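Local coordinates for protein pseudopilin EpsI (Vibrio vulnificus, PDB 2RET) that probably serves, as a minor pseudopilin of the periplasm-spanning pseudopilus, in type II secretion of proteases and toxins from the periplasm, at residues A[47-53]-A[68-74]. The protein carries 2 engineered substitutions. Residues are numbered along the deposited sequence; the frame is centred on the assembly and turned at random.
Sequences QTWYWKV and VSVAATT. Engineered in segment 68-74: Thr73 (natural residue Glu), Thr74 (natural residue Lys).
Antiparallel strands are held together by backbone hydrogen bonds in closely spaced pairs, and here four link 47-53 to 68-71: Tyr50 N to Ala71 O (2.9 Å), Ala71 N to Tyr50 O (3.0 Å), Lys52 N to Ser69 O (2.9 Å) and Ser69 N to Lys52 O (2.9 Å). Trp51–Val70 and Val53–Val68 are the non-hydrogen-bonded pairs, with CA atoms 4.4 and 4.6 Å apart; the strand axes run at 154° and approach to 4.6 Å. Pairing ends with Ala71; at Ala72 the backbone turns away from strand geometry (phi/psi -82/-16), and there one water donates to both Thr48 O and Ala72 O, 2.7 Å each. Another water joins Lys52 O (3.0 Å) to Ser69 OG (2.8 Å).

Tyr50 (chi1 m) lays a ring face against the Thr73–Thr74 backbone, its CD1 3.4 Å from CG2 of Thr74; both threonines are engineered. On the other face of the sheet, Val70 CG1 meets Trp49 CB at 3.7 Å and Val70 CG2 meets Trp51 CB at 4.0 Å. Both indoles reach helix 8-30, Trp49 (chi1 m) touching Ala17 and Val20, Trp51 (chi1 p) Gln24. This is the central hairpin of a four-stranded antiparallel sheet packed on the N-terminal helix, the architecture of a pilin-like periplasmic domain.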
loop_
_atom_site.group_PDB
_atom_site.type_symbol
_atom_site.label_atom_id
_atom_site.label_comp_id
_atom_site.label_asym_id
_atom_site.label_seq_id
_atom_site.Cartn_x
_atom_site.Cartn_y
_atom_site.Cartn_z
ATOM N N GLN A 47 -20.125 26.461 24.764
ATOM C CA GLN A 47 -19.031 27.380 24.920
ATOM C C GLN A 47 -18.449 27.770 23.548
ATOM O O GLN A 47 -18.269 26.914 22.655
ATOM C CB GLN A 47 -17.967 26.667 25.772
ATOM C CG GLN A 47 -16.872 27.577 26.210
ATOM C CD GLN A 47 -15.951 26.971 27.192
ATOM O OE1 GLN A 47 -16.263 25.939 27.805
ATOM N NE2 GLN A 47 -14.796 27.630 27.395
ATOM N N THR A 48 -18.106 29.047 23.398
ATOM C CA THR A 48 -17.360 29.508 22.229
ATOM C C THR A 48 -15.886 29.253 22.412
ATOM O O THR A 48 -15.293 29.733 23.375
ATOM C CB THR A 48 -17.539 31.022 21.964
ATOM O OG1 THR A 48 -18.918 31.301 21.981
ATOM C CG2 THR A 48 -17.003 31.404 20.593
ATOM N N TRP A 49 -15.301 28.514 21.470
ATOM C CA TRP A 49 -13.879 28.257 21.430
ATOM C C TRP A 49 -13.173 28.980 20.278
ATOM O O TRP A 49 -13.685 29.052 19.184
ATOM C CB TRP A 49 -13.642 26.764 21.288
ATOM C CG TRP A 49 -14.277 25.951 22.334
ATOM C CD1 TRP A 49 -15.497 25.373 22.276
ATOM C CD2 TRP A 49 -13.721 25.589 23.596
ATOM N NE1 TRP A 49 -15.747 24.688 23.423
ATOM C CE2 TRP A 49 -14.683 24.814 24.263
ATOM C CE3 TRP A 49 -12.542 25.908 24.252
ATOM C CZ2 TRP A 49 -14.485 24.294 25.520
ATOM C CZ3 TRP A 49 -12.349 25.400 25.532
ATOM C CH2 TRP A 49 -13.307 24.581 26.135
ATOM N N TYR A 50 -11.967 29.467 20.528
ATOM C CA TYR A 50 -11.228 30.256 19.553
ATOM C C TYR A 50 -10.035 29.458 19.024
ATOM O O TYR A 50 -9.066 29.224 19.741
ATOM C CB TYR A 50 -10.777 31.573 20.161
ATOM C CG TYR A 50 -11.940 32.428 20.590
ATOM C CD1 TYR A 50 -12.427 33.441 19.775
ATOM C CD2 TYR A 50 -12.574 32.201 21.807
ATOM C CE1 TYR A 50 -13.525 34.206 20.174
ATOM C CE2 TYR A 50 -13.659 32.958 22.210
ATOM C CZ TYR A 50 -14.124 33.952 21.403
ATOM O OH TYR A 50 -15.193 34.686 21.830
ATOM N N TRP A 51 -10.119 29.057 17.755
ATOM C CA TRP A 51 -9.098 28.257 17.162
ATOM C C TRP A 51 -8.188 29.091 16.274
ATOM O O TRP A 51 -8.546 30.141 15.781
ATOM C CB TRP A 51 -9.686 27.045 16.416
ATOM C CG TRP A 51 -10.631 27.397 15.315
ATOM C CD1 TRP A 51 -11.983 27.442 15.404
ATOM C CD2 TRP A 51 -10.301 27.767 13.962
ATOM N NE1 TRP A 51 -12.526 27.812 14.206
ATOM C CE2 TRP A 51 -11.523 28.021 13.296
ATOM C CE3 TRP A 51 -9.096 27.913 13.248
ATOM C CZ2 TRP A 51 -11.588 28.402 11.935
ATOM C CZ3 TRP A 51 -9.157 28.316 11.892
ATOM C CH2 TRP A 51 -10.401 28.550 11.261
ATOM N N LYS A 52 -6.986 28.585 16.093
ATOM C CA LYS A 52 -6.002 29.191 15.231
ATOM C C LYS A 52 -5.244 28.063 14.550
ATOM O O LYS A 52 -4.801 27.121 15.209
ATOM C CB LYS A 52 -5.006 30.010 16.053
ATOM C CG LYS A 52 -5.355 31.430 16.217
ATOM C CD LYS A 52 -4.436 32.129 17.218
ATOM C CE LYS A 52 -5.221 33.230 17.962
ATOM N NZ LYS A 52 -4.426 33.834 19.075
ATOM N N VAL A 53 -5.105 28.183 13.232
ATOM C CA VAL A 53 -4.201 27.361 12.423
ATOM C C VAL A 53 -2.956 28.185 12.064
ATOM O O VAL A 53 -3.069 29.294 11.569
ATOM C CB VAL A 53 -4.930 26.909 11.150
ATOM C CG1 VAL A 53 -4.013 26.103 10.235
ATOM C CG2 VAL A 53 -6.186 26.124 11.549
ATOM N N VAL A 68 -2.679 23.521 15.147
ATOM C CA VAL A 68 -4.034 23.919 15.477
ATOM C C VAL A 68 -4.038 24.110 17.008
ATOM O O VAL A 68 -3.710 23.184 17.766
ATOM C CB VAL A 68 -5.071 22.850 15.095
ATOM C CG1 VAL A 68 -6.514 23.327 15.461
ATOM C CG2 VAL A 68 -4.983 22.492 13.581
ATOM N N SER A 69 -4.363 25.324 17.442
ATOM C CA SER A 69 -4.462 25.648 18.861
ATOM C C SER A 69 -5.866 26.168 19.146
ATOM O O SER A 69 -6.464 26.807 18.296
ATOM C CB SER A 69 -3.389 26.661 19.260
ATOM O OG SER A 69 -3.470 27.814 18.472
ATOM N N VAL A 70 -6.390 25.844 20.327
ATOM C CA VAL A 70 -7.747 26.198 20.772
ATOM C C VAL A 70 -7.649 26.795 22.189
ATOM O O VAL A 70 -6.972 26.277 23.080
ATOM C CB VAL A 70 -8.742 25.000 20.680
ATOM C CG1 VAL A 70 -10.181 25.403 21.111
ATOM C CG2 VAL A 70 -8.767 24.400 19.246
ATOM N N ALA A 71 -8.307 27.935 22.338
ATOM C CA ALA A 71 -8.256 28.774 23.528
ATOM C C ALA A 71 -9.682 29.233 23.891
ATOM O O ALA A 71 -10.612 29.208 23.050
ATOM C CB ALA A 71 -7.318 29.973 23.288
ATOM N N ALA A 72 -9.834 29.661 25.151
ATOM C CA ALA A 72 -11.099 30.135 25.696
ATOM C C ALA A 72 -11.446 31.616 25.357
ATOM O O ALA A 72 -12.603 32.058 25.467
ATOM C CB ALA A 72 -11.074 29.886 27.192
ATOM N N THR A 73 -10.448 32.376 24.909
ATOM C CA THR A 73 -10.657 33.736 24.386
ATOM C C THR A 73 -9.696 34.032 23.244
ATOM O O THR A 73 -8.806 33.248 22.977
ATOM C CB THR A 73 -10.418 34.858 25.438
ATOM O OG1 THR A 73 -9.009 35.055 25.584
ATOM C CG2 THR A 73 -11.070 34.540 26.796
ATOM N N THR A 74 -9.879 35.197 22.604
ATOM C CA THR A 74 -9.037 35.634 21.495
ATOM C C THR A 74 -7.607 35.962 21.924
ATOM O O THR A 74 -6.688 35.911 21.084
ATOM C CB THR A 74 -9.622 36.847 20.752
ATOM O OG1 THR A 74 -9.986 37.870 21.682
ATOM C CG2 THR A 74 -10.839 36.431 19.954
HETATM O O HOH W 1 -14.681 30.358 25.898
HETATM O O HOH W 2 -6.543 29.928 19.778
HETATM O O HOH W 3 -1.975 27.362 16.103
HETATM O O HOH W 4 -5.757 33.268 21.803
#